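Local coordinates for protein PelA (Pseudomonas aeruginosa, PDB 5TCB) that probably hydrolyses glycosidic bonds through this glycoside hydrolase domain, one part of a longer protein that probably also acts as a deacetylase, at residues A70-G75 and L132-L137; G168-F173 and V186-A191. One frame throughout, in Å; residues are numbered along the deposited sequence.

Contact 1 (A70-G75 and L132-L137); sequences AYLSVG and LFLDTL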
ATOM      1  N   ALA A  70       4.521  -1.351   8.190  1.00 15.13           N
ATOM      2  CA  ALA A  70       3.487  -2.368   8.334  1.00 16.13           C
ATOM      3  C   ALA A  70       2.317  -2.081   7.389  1.00 14.79           C
ATOM      4  O   ALA A  70       1.848  -0.933   7.286  1.00 15.98           O
ATOM      5  CB  ALA A  70       2.982  -2.431   9.771  1.00 17.04           C
ATOM      6  N   TYR A  71       1.875  -3.132   6.696  1.00 15.55           N
ATOM      7  CA  TYR A  71       0.671  -3.071   5.870  1.00 13.98           C
ATOM      8  C   TYR A  71      -0.551  -2.725   6.699  1.00 17.09           C
ATOM      9  O   TYR A  71      -0.812  -3.324   7.743  1.00 18.12           O
ATOM     10  CB  TYR A  71       0.485  -4.405   5.162  1.00 16.32           C
ATOM     11  CG  TYR A  71      -0.727  -4.455   4.272  1.00 16.35           C
ATOM     12  CD1 TYR A  71      -1.933  -4.912   4.764  1.00 16.37           C
ATOM     13  CD2 TYR A  71      -0.661  -4.036   2.972  1.00 15.81           C
ATOM     14  CE1 TYR A  71      -3.065  -4.948   3.958  1.00 17.88           C
ATOM     15  CE2 TYR A  71      -1.799  -4.082   2.150  1.00 16.71           C
ATOM     16  CZ  TYR A  71      -2.975  -4.536   2.670  1.00 18.44           C
ATOM     17  OH  TYR A  71      -4.132  -4.578   1.904  1.00 20.95           O
ATOM     18  N   LEU A  72      -1.360  -1.802   6.178  1.00 16.99           N
ATOM     19  CA  LEU A  72      -2.647  -1.508   6.807  1.00 16.05           C
ATOM     20  C   LEU A  72      -3.655  -1.159   5.724  1.00 15.17           C
ATOM     21  O   LEU A  72      -3.543  -0.115   5.060  1.00 16.90           O
ATOM     22  CB  LEU A  72      -2.537  -0.354   7.798  1.00 16.79           C
ATOM     23  CG  LEU A  72      -3.817  -0.032   8.586  1.00 17.52           C
ATOM     24  CD1 LEU A  72      -4.236  -1.180   9.484  1.00 20.96           C
ATOM     25  CD2 LEU A  72      -3.676   1.223   9.410  1.00 22.07           C
ATOM     26  N   SER A  73      -4.695  -1.986   5.598  1.00 16.47           N
ATOM     27  CA  SER A  73      -5.771  -1.742   4.642  1.00 17.71           C
ATOM     28  C   SER A  73      -6.816  -0.815   5.275  1.00 16.42           C
ATOM     29  O   SER A  73      -7.440  -1.149   6.283  1.00 18.37           O
ATOM     30  CB  SER A  73      -6.369  -3.066   4.193  1.00 19.17           C
ATOM     31  OG  SER A  73      -7.533  -2.838   3.388  1.00 21.42           O
ATOM     32  N   VAL A  74      -6.937   0.385   4.709  1.00 15.44           N
ATOM     33  CA  VAL A  74      -7.769   1.450   5.267  1.00 16.93           C
ATOM     34  C   VAL A  74      -9.195   1.378   4.750  1.00 16.34           C
ATOM     35  O   VAL A  74     -10.136   1.669   5.492  1.00 17.72           O
ATOM     36  CB  VAL A  74      -7.138   2.824   4.953  1.00 16.15           C
ATOM     37  CG1 VAL A  74      -8.030   3.982   5.401  1.00 19.35           C
ATOM     38  CG2 VAL A  74      -5.799   2.946   5.607  1.00 19.77           C
ATOM     39  N   GLY A  75      -9.393   0.955   3.513  1.00 18.30           N
ATOM     40  CA  GLY A  75     -10.723   0.956   2.923  1.00 18.97           C
ATOM     41  C   GLY A  75     -11.496  -0.346   3.000  1.00 19.29           C
ATOM     42  O   GLY A  75     -12.707  -0.371   2.739  1.00 19.39           O
ATOM     43  N   LEU A 132       3.555   3.105   8.110  1.00 18.36           N
ATOM     44  CA  LEU A 132       2.457   2.284   7.647  1.00 16.82           C
ATOM     45  C   LEU A 132       2.334   2.415   6.140  1.00 14.12           C
ATOM     46  O   LEU A 132       2.485   3.512   5.597  1.00 16.16           O
ATOM     47  CB  LEU A 132       1.138   2.731   8.240  1.00 16.08           C
ATOM     48  CG  LEU A 132       1.047   2.772   9.763  1.00 18.29           C
ATOM     49  CD1 LEU A 132      -0.260   3.431  10.231  1.00 18.64           C
ATOM     50  CD2 LEU A 132       1.183   1.399  10.342  1.00 19.36           C
ATOM     51  N   PHE A 133       2.071   1.291   5.482  1.00 16.46           N
ATOM     52  CA  PHE A 133       1.707   1.284   4.073  1.00 15.33           C
ATOM     53  C   PHE A 133       0.191   1.229   4.019  1.00 14.89           C
ATOM     54  O   PHE A 133      -0.411   0.232   4.426  1.00 15.99           O
ATOM     55  CB  PHE A 133       2.332   0.128   3.312  1.00 16.10           C
ATOM     56  CG  PHE A 133       1.983   0.141   1.837  1.00 15.32           C
ATOM     57  CD1 PHE A 133       2.541   1.079   1.004  1.00 17.12           C
ATOM     58  CD2 PHE A 133       1.101  -0.765   1.301  1.00 18.55           C
ATOM     59  CE1 PHE A 133       2.233   1.118  -0.336  1.00 17.73           C
ATOM     60  CE2 PHE A 133       0.772  -0.713  -0.058  1.00 17.10           C
ATOM     61  CZ  PHE A 133       1.367   0.222  -0.859  1.00 16.55           C
ATOM     62  N   LEU A 134      -0.408   2.303   3.564  1.00 15.60           N
ATOM     63  CA  LEU A 134      -1.865   2.470   3.605  1.00 15.02           C
ATOM     64  C   LEU A 134      -2.491   2.041   2.284  1.00 15.20           C
ATOM     65  O   LEU A 134      -2.359   2.725   1.260  1.00 17.02           O
ATOM     66  CB  LEU A 134      -2.221   3.914   3.951  1.00 15.78           C
ATOM     67  CG  LEU A 134      -1.607   4.437   5.258  1.00 16.92           C
ATOM     68  CD1 LEU A 134      -2.047   5.886   5.475  1.00 19.08           C
ATOM     69  CD2 LEU A 134      -1.998   3.567   6.444  1.00 17.60           C
ATOM     70  N   ASP A 135      -3.200   0.918   2.320  1.00 14.61           N
ATOM     71  CA  ASP A 135      -3.814   0.339   1.143  1.00 15.56           C
ATOM     72  C   ASP A 135      -5.306   0.670   1.103  1.00 16.64           C
ATOM     73  O   ASP A 135      -5.893   1.224   2.047  1.00 16.79           O
ATOM     74  CB  ASP A 135      -3.587  -1.178   1.153  1.00 18.28           C
ATOM     75  CG  ASP A 135      -3.756  -1.842  -0.199  1.00 19.51           C
ATOM     76  OD1 ASP A 135      -3.760  -1.167  -1.253  1.00 19.56           O
ATOM     77  OD2 ASP A 135      -3.871  -3.090  -0.201  1.00 21.22           O
ATOM     78  N   THR A 136      -5.901   0.294  -0.021  1.00 16.02           N
ATOM     79  CA  THR A 136      -7.332   0.434  -0.354  1.00 16.45           C
ATOM     80  C   THR A 136      -7.858   1.845  -0.078  1.00 17.61           C
ATOM     81  O   THR A 136      -8.973   2.046   0.407  1.00 18.25           O
ATOM     82  CB  THR A 136      -8.179  -0.672   0.300  1.00 17.58           C
ATOM     83  OG1 THR A 136      -8.026  -0.699   1.717  1.00 17.76           O
ATOM     84  CG2 THR A 136      -7.792  -2.019  -0.285  1.00 18.02           C
ATOM     85  N   LEU A 137      -7.082   2.839  -0.505  1.00 16.65           N
ATOM     86  CA  LEU A 137      -7.466   4.239  -0.410  1.00 16.69           C
ATOM     87  C   LEU A 137      -8.438   4.647  -1.497  1.00 18.79           C
ATOM     88  O   LEU A 137      -8.942   5.781  -1.458  1.00 19.91           O
ATOM     89  CB  LEU A 137      -6.227   5.147  -0.482  1.00 16.08           C
ATOM     90  CG  LEU A 137      -5.209   4.872   0.621  1.00 15.06           C
ATOM     91  CD1 LEU A 137      -4.047   5.872   0.489  1.00 17.34           C
ATOM     92  CD2 LEU A 137      -5.815   4.961   2.023  1.00 19.55           C
TER
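Tyr71 and Asp135 meet across two neighbouring parallel strands, 67-73 and 131-135, of an eight-stranded sheet whose sequential strand order fits the (β/α)8 barrel expected of a GH114 glycoside hydrolase. The intervening chain includes the small antiparallel pair 76-78/103-105 before helix 111-126 leads back to the sheet, an elaborated β-α-β connection. Backbone bonds set the register: Phe133 N donates to Ala70 O at 2.9 Å, Leu72 N to Phe133 O at 2.8 Å and Asp135 N to Leu72 O at 2.9 Å. Val74 N extends the ladder to Asp135 O just past the end of strand 67-73.

Polar side chains cluster near the C-terminal ends. Tyr71 OH donates to Asp135 OD2 over 2.6 Å, meeting the anti lone pair of OD2, the one turned away from OD1. OD2 lies at the edge of the phenol ring, near its plane, with the ring and carboxylate planes 70° apart. The other oxygen, OD1, accepts from Thr136 N, which arrives from above the carboxylate plane, and from Asn174, so both oxygens are engaged and the carboxylate's rotation is restrained. Thr136 OG1, placed between its backbone N and carbonyl carbon (chi1 57°), faces strand 67-73; it is hydrogen-bonded to Ser73 OG at 2.8 Å and accepts from Gly75 N at 2.8 Å. Ser73 OG also bonds to Glu76 O, at the start of strand 76-78.

Apolar contacts occupy both faces. Beside Tyr71, the Phe133 ring turns its edge to Tyr71 CD2 and also packs edge-to-face with Phe29 and Phe172. On the reverse face, covered by helices 111-126 and 145-165, Leu72 lies alongside Leu132 and Leu134, pointing the same way. Beyond them Val74 CG2 reaches Leu134 CD2 at 3.9 Å, while Val74 CB touches Leu137 CD2.

Contact 2 (G168-F173 and V186-A191); sequences GLKLFF and VASAVA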
ATOM      1  N   GLY A 168       5.009   9.723  14.677  1.00 21.98           N
ATOM      2  CA  GLY A 168       6.182   8.919  14.482  1.00 24.90           C
ATOM      3  C   GLY A 168       6.063   7.830  13.442  1.00 22.03           C
ATOM      4  O   GLY A 168       6.992   7.032  13.307  1.00 23.19           O
ATOM      5  N   LEU A 169       4.927   7.728  12.760  1.00 21.85           N
ATOM      6  CA  LEU A 169       4.747   6.774  11.674  1.00 21.05           C
ATOM      7  C   LEU A 169       4.771   7.503  10.339  1.00 19.24           C
ATOM      8  O   LEU A 169       3.882   8.318  10.044  1.00 20.80           O
ATOM      9  CB  LEU A 169       3.434   6.007  11.839  1.00 19.57           C
ATOM     10  CG  LEU A 169       3.358   5.103  13.055  1.00 19.72           C
ATOM     11  CD1 LEU A 169       1.993   4.470  13.117  1.00 20.90           C
ATOM     12  CD2 LEU A 169       4.430   4.017  12.941  1.00 21.75           C
ATOM     13  N   LYS A 170       5.753   7.179   9.504  1.00 18.51           N
ATOM     14  CA  LYS A 170       5.699   7.652   8.121  1.00 18.08           C
ATOM     15  C   LYS A 170       4.545   6.975   7.416  1.00 19.08           C
ATOM     16  O   LYS A 170       4.359   5.766   7.554  1.00 18.89           O
ATOM     17  CB  LYS A 170       6.998   7.334   7.381  1.00 21.15           C
ATOM     18  CG  LYS A 170       8.193   8.086   7.882  1.00 22.17           C
ATOM     19  CD  LYS A 170       9.421   7.768   7.051  1.00 24.37           C
ATOM     20  CE  LYS A 170      10.628   8.528   7.538  1.00 31.00           C
ATOM     21  NZ  LYS A 170      10.586   9.915   7.065  1.00 43.43           N
ATOM     22  N   LEU A 171       3.763   7.753   6.664  1.00 18.99           N
ATOM     23  CA  LEU A 171       2.608   7.225   5.942  1.00 18.08           C
ATOM     24  C   LEU A 171       2.952   7.097   4.454  1.00 16.71           C
ATOM     25  O   LEU A 171       3.203   8.087   3.765  1.00 19.74           O
ATOM     26  CB  LEU A 171       1.373   8.096   6.170  1.00 17.45           C
ATOM     27  CG  LEU A 171       0.968   8.293   7.639  1.00 17.07           C
ATOM     28  CD1 LEU A 171      -0.301   9.109   7.720  1.00 20.87           C
ATOM     29  CD2 LEU A 171       0.825   6.966   8.392  1.00 17.98           C
ATOM     30  N   PHE A 172       2.968   5.859   3.987  1.00 17.40           N
ATOM     31  CA  PHE A 172       3.341   5.481   2.635  1.00 17.10           C
ATOM     32  C   PHE A 172       2.020   5.096   1.977  1.00 16.22           C
ATOM     33  O   PHE A 172       1.442   4.044   2.269  1.00 16.83           O
ATOM     34  CB  PHE A 172       4.370   4.348   2.721  1.00 14.72           C
ATOM     35  CG  PHE A 172       4.902   3.825   1.417  1.00 16.74           C
ATOM     36  CD1 PHE A 172       4.627   4.402   0.196  1.00 18.78           C
ATOM     37  CD2 PHE A 172       5.731   2.720   1.469  1.00 17.96           C
ATOM     38  CE1 PHE A 172       5.153   3.845  -0.969  1.00 16.73           C
ATOM     39  CE2 PHE A 172       6.273   2.157   0.320  1.00 17.25           C
ATOM     40  CZ  PHE A 172       5.987   2.719  -0.906  1.00 16.32           C
ATOM     41  N   PHE A 173       1.491   6.002   1.159  1.00 16.46           N
ATOM     42  CA  PHE A 173       0.164   5.811   0.575  1.00 17.31           C
ATOM     43  C   PHE A 173       0.251   4.883  -0.639  1.00 18.13           C
ATOM     44  O   PHE A 173       1.155   5.029  -1.469  1.00 18.12           O
ATOM     45  CB  PHE A 173      -0.419   7.128   0.067  1.00 16.33           C
ATOM     46  CG  PHE A 173      -0.999   8.053   1.104  1.00 16.22           C
ATOM     47  CD1 PHE A 173      -0.576   8.062   2.412  1.00 17.24           C
ATOM     48  CD2 PHE A 173      -1.987   8.952   0.721  1.00 17.05           C
ATOM     49  CE1 PHE A 173      -1.129   8.967   3.325  1.00 19.64           C
ATOM     50  CE2 PHE A 173      -2.516   9.844   1.609  1.00 17.97           C
ATOM     51  CZ  PHE A 173      -2.090   9.857   2.909  1.00 19.35           C
ATOM     52  N   VAL A 186       1.373  15.062   4.558  1.00 26.28           N
ATOM     53  CA  VAL A 186       0.948  13.884   5.301  1.00 25.34           C
ATOM     54  C   VAL A 186       1.641  12.624   4.799  1.00 27.72           C
ATOM     55  O   VAL A 186       2.082  11.793   5.604  1.00 26.68           O
ATOM     56  CB  VAL A 186      -0.588  13.748   5.229  1.00 27.00           C
ATOM     57  CG1 VAL A 186      -1.052  12.453   5.889  1.00 25.64           C
ATOM     58  CG2 VAL A 186      -1.245  14.924   5.908  1.00 28.05           C
ATOM     59  N   ALA A 187       1.697  12.438   3.480  1.00 22.64           N
ATOM     60  CA  ALA A 187       2.312  11.266   2.875  1.00 20.48           C
ATOM     61  C   ALA A 187       3.806  11.458   2.671  1.00 19.14           C
ATOM     62  O   ALA A 187       4.256  12.519   2.236  1.00 23.05           O
ATOM     63  CB  ALA A 187       1.665  10.946   1.532  1.00 21.49           C
ATOM     64  N   SER A 188       4.565  10.399   2.970  1.00 20.25           N
ATOM     65  CA  SER A 188       6.000  10.408   2.748  1.00 19.90           C
ATOM     66  C   SER A 188       6.381   9.906   1.353  1.00 19.68           C
ATOM     67  O   SER A 188       7.472  10.225   0.869  1.00 22.06           O
ATOM     68  CB  SER A 188       6.681   9.548   3.811  1.00 23.20           C
ATOM     69  OG  SER A 188       6.709  10.209   5.065  1.00 25.95           O
ATOM     70  N   ALA A 189       5.521   9.110   0.733  1.00 18.96           N
ATOM     71  CA  ALA A 189       5.691   8.600  -0.618  1.00 18.78           C
ATOM     72  C   ALA A 189       4.339   8.067  -1.054  1.00 17.22           C
ATOM     73  O   ALA A 189       3.454   7.830  -0.222  1.00 17.27           O
ATOM     74  CB  ALA A 189       6.752   7.492  -0.669  1.00 20.18           C
ATOM     75  N   VAL A 190       4.176   7.901  -2.361  1.00 17.91           N
ATOM     76  CA  VAL A 190       2.977   7.329  -2.952  1.00 16.77           C
ATOM     77  C   VAL A 190       3.396   6.211  -3.883  1.00 17.78           C
ATOM     78  O   VAL A 190       4.267   6.417  -4.742  1.00 18.72           O
ATOM     79  CB  VAL A 190       2.178   8.395  -3.714  1.00 17.69           C
ATOM     80  CG1 VAL A 190       0.960   7.798  -4.377  1.00 17.54           C
ATOM     81  CG2 VAL A 190       1.805   9.534  -2.774  1.00 19.24           C
ATOM     82  N   ALA A 191       2.797   5.038  -3.699  1.00 17.71           N
ATOM     83  CA  ALA A 191       2.993   3.905  -4.587  1.00 16.10           C
ATOM     84  C   ALA A 191       1.881   3.825  -5.619  1.00 18.95           C
ATOM     85  O   ALA A 191       0.755   4.296  -5.417  1.00 18.75           O
ATOM     86  CB  ALA A 191       3.055   2.585  -3.815  1.00 18.87           C
TER
HETATM   87  O   HOH W   1       4.297  10.627   6.470  1.00 22.88           O
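Ser188 N donates to Leu171 O over 2.8 Å in a nearly straight bond (170° at the hydrogen), and Ala191 N reaches Phe173 O, also at 2.8 Å, almost along the C=O axis. With Phe173 N bonded to Ala189 O at 3.0 Å, these links join strands 170-174 and 187-192, parallel neighbours in the sheet of the probable (β/α)8 barrel. The pairing is interrupted by a corner at Ser188: Phe172 is straddled by bonds to Ser188 N and Ala189 O, two successive residues, and the buried Ala189 N is left without a partner.

A water links the segments before the corner. It accepts from Leu171 N at 2.9 Å, donates to Val186 O at 2.6 Å and is hydrogen-bonded to Ser188 OG at 2.8 Å, consistent with its replacing a direct Leu171 N to Val186 O bond. Lys170 lays its CB and CG against the same hydroxyl.

Packing differs on the two faces. For Phe172, chi1 of -179° sets CG beside the carbonyl carbon, leaning the ring along strand 170-174, its edge at Ala189 O and its CD1 and CE1 against the methyls of Ala189 and Ala191; Trp45 packs edge-to-face with it. On the helix 145-165 side, Val186 CG1 touches both Leu171 CD1 and Phe173 CZ. Ala187 CB sits squarely over one face of the Phe173 ring, a CH-pi contact of 3.8 Å from CB to the ring centroid.

How the contacts relate
Contacts 1 and 2 follow each other along the chain and join into one continuous piece of sheet, in the order 67-73, 131-135, 170-174 and 187-192, with centres about 10 Å apart. The seam lies between the middle strands: Leu132 N to Lys170 O at 2.8 Å and Leu134 N to Phe172 O at 2.9 Å are probable hydrogen bonds. Aromatic packing runs across this seam on one face, and Leu137 CD1 meets Phe173 CD2 at 3.7 Å on the other. In (β/α)8 hydrolases the active site lies at the C-terminal ends of the strands, the end where contact 1 gathers its polar side chains.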